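Local coordinates for protein D-alanyl-D-alanine carboxypeptidase (Enterococcus faecalis V583, PDB 5ZHF) that removes the terminal D-alanine from peptidoglycan-derived pentapeptides as a zinc-dependent carboxypeptidase, an activity associated with vancomycin resistance, at residues A[101-106]-A[133-138]. Residues are numbered along the deposited sequence; the frame is centred on the assembly and turned at random.
Sequences EKQQEI and AVPGTS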
loop_
_atom_site.group_PDB
_atom_site.type_symbol
_atom_site.label_atom_id
_atom_site.label_comp_id
_atom_site.label_asym_id
_atom_site.label_seq_id
_atom_site.Cartn_x
_atom_site.Cartn_y
_atom_site.Cartn_z
ATOM N N GLU A 101 7.068 -7.741 -13.700
ATOM C CA GLU A 101 7.251 -6.821 -14.841
ATOM C C GLU A 101 6.498 -5.500 -14.635
ATOM O O GLU A 101 7.028 -4.454 -14.986
ATOM C CB GLU A 101 6.868 -7.470 -16.184
ATOM C CG GLU A 101 6.959 -6.562 -17.425
ATOM C CD GLU A 101 8.335 -5.922 -17.677
ATOM O OE1 GLU A 101 9.360 -6.442 -17.171
ATOM O OE2 GLU A 101 8.398 -4.904 -18.415
ATOM N N LYS A 102 5.274 -5.548 -14.096
ATOM C CA LYS A 102 4.521 -4.302 -13.847
ATOM C C LYS A 102 5.272 -3.419 -12.851
ATOM O O LYS A 102 5.434 -2.195 -13.084
ATOM C CB LYS A 102 3.088 -4.577 -13.366
ATOM C CG LYS A 102 2.226 -3.331 -13.105
ATOM C CD LYS A 102 2.134 -2.414 -14.330
ATOM C CE LYS A 102 0.881 -1.548 -14.398
ATOM N NZ LYS A 102 0.456 -1.309 -15.820
ATOM N N GLN A 103 5.767 -4.030 -11.784
ATOM C CA GLN A 103 6.518 -3.306 -10.764
ATOM C C GLN A 103 7.765 -2.644 -11.364
ATOM O O GLN A 103 8.035 -1.474 -11.071
ATOM C CB GLN A 103 6.915 -4.216 -9.593
ATOM C CG GLN A 103 7.499 -3.485 -8.396
ATOM C CD GLN A 103 6.546 -2.505 -7.718
ATOM O OE1 GLN A 103 5.328 -2.625 -7.818
ATOM N NE2 GLN A 103 7.113 -1.534 -6.999
ATOM N N GLN A 104 8.499 -3.396 -12.188
ATOM C CA GLN A 104 9.677 -2.856 -12.899
ATOM C C GLN A 104 9.294 -1.639 -13.748
ATOM O O GLN A 104 9.989 -0.629 -13.747
ATOM C CB GLN A 104 10.315 -3.927 -13.805
ATOM C CG GLN A 104 11.630 -3.488 -14.439
ATOM C CD GLN A 104 12.726 -3.406 -13.413
ATOM O OE1 GLN A 104 13.146 -4.432 -12.880
ATOM N NE2 GLN A 104 13.151 -2.188 -13.076
ATOM N N GLU A 105 8.189 -1.737 -14.472
ATOM C CA GLU A 105 7.749 -0.649 -15.349
ATOM C C GLU A 105 7.367 0.609 -14.564
ATOM O O GLU A 105 7.698 1.732 -14.972
ATOM C CB GLU A 105 6.581 -1.108 -16.227
ATOM C CG GLU A 105 6.999 -2.148 -17.254
ATOM C CD GLU A 105 5.847 -2.765 -18.027
ATOM O OE1 GLU A 105 4.695 -2.302 -17.886
ATOM O OE2 GLU A 105 6.111 -3.719 -18.793
ATOM N N ILE A 106 6.679 0.406 -13.464
ATOM C CA ILE A 106 6.308 1.511 -12.628
ATOM C C ILE A 106 7.560 2.140 -12.044
ATOM O O ILE A 106 7.659 3.314 -12.008
ATOM C CB ILE A 106 5.297 1.100 -11.554
ATOM C CG1 ILE A 106 4.007 0.733 -12.234
ATOM C CG2 ILE A 106 5.081 2.219 -10.559
ATOM C CD1 ILE A 106 2.926 0.278 -11.307
ATOM N N ALA A 133 9.086 0.513 -4.966
ATOM C CA ALA A 133 10.005 -0.527 -4.529
ATOM C C ALA A 133 10.617 -1.276 -5.716
ATOM O O ALA A 133 9.988 -1.388 -6.787
ATOM C CB ALA A 133 9.270 -1.475 -3.600
ATOM N N VAL A 134 11.839 -1.794 -5.551
ATOM C CA VAL A 134 12.431 -2.611 -6.614
ATOM C C VAL A 134 11.608 -3.888 -6.709
ATOM O O VAL A 134 11.102 -4.371 -5.686
ATOM C CB VAL A 134 13.954 -2.933 -6.436
ATOM C CG1 VAL A 134 14.775 -1.657 -6.233
ATOM C CG2 VAL A 134 14.214 -3.928 -5.325
ATOM N N PRO A 135 11.469 -4.443 -7.918
ATOM C CA PRO A 135 10.700 -5.685 -8.001
ATOM C C PRO A 135 11.177 -6.757 -7.025
ATOM O O PRO A 135 12.383 -6.933 -6.796
ATOM C CB PRO A 135 10.884 -6.113 -9.460
ATOM C CG PRO A 135 11.122 -4.838 -10.177
ATOM C CD PRO A 135 11.968 -4.039 -9.245
ATOM N N GLY A 136 10.207 -7.428 -6.416
ATOM C CA GLY A 136 10.448 -8.386 -5.347
ATOM C C GLY A 136 10.319 -7.831 -3.955
ATOM O O GLY A 136 10.287 -8.604 -3.004
ATOM N N THR A 137 10.253 -6.497 -3.810
ATOM C CA THR A 137 10.166 -5.869 -2.512
ATOM C C THR A 137 8.948 -4.967 -2.368
ATOM O O THR A 137 8.879 -4.225 -1.402
ATOM C CB THR A 137 11.441 -5.049 -2.194
ATOM O OG1 THR A 137 11.565 -3.933 -3.091
ATOM C CG2 THR A 137 12.667 -5.921 -2.330
ATOM N N SER A 138 7.972 -5.068 -3.290
ATOM C CA SER A 138 6.735 -4.289 -3.184
ATOM C C SER A 138 5.652 -5.112 -2.525
ATOM O O SER A 138 5.427 -6.253 -2.911
ATOM C CB SER A 138 6.198 -3.901 -4.561
ATOM O OG SER A 138 4.986 -3.169 -4.391
HETATM O O HOH W 1 5.895 -0.057 -4.413
#
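Gln103 reaches from helix 100-116 across to Ala133 and Ser138, and shows how a primary amide can tie a helix to an irregular loop through its N-H donors. Its CG is anti to the backbone N (chi1 -171°) and lies 3.9 Å from Pro135 CA; a bend at chi2 (63°) then brings CD toward Ser138. NE2 donates to Ala133 O over 2.9 Å in an almost straight bond (178°), with the acceptor in the amide plane although the donor is tilted from the carbonyl plane. NE2 also donates to a water, 3.2 Å away, that is hydrogen-bonded to Ser138 OG. Ser138 CB packs 3.5 Å from Gln103 CD, while Gln103 OE1 accepts from Arg98, which should help fix which way round the amide sits. Gln103, Ala133 and Ser138 all bind substrate in this M15B peptidase, so the contact joins parts of the substrate-binding site; the zinc ion lies about 6 Å from the nearest atom of the Ser138 side chain, and Ser138 OG is also hydrogen-bonded to the backbone N of the zinc ligand His140. Between Ala133 and Ser138 the chain makes a type II beta turn, Val134 to Thr137, in which Val134 O accepts from both Thr137 N and OG1. One residue further along the helix, the side chains of Gln104 and Pro135 cross obliquely, with Gln104 OE1 3.4 Å from Pro135 CG, while Gln104 NE2 is hydrogen-bonded to Asp108 OD1 on the same helix.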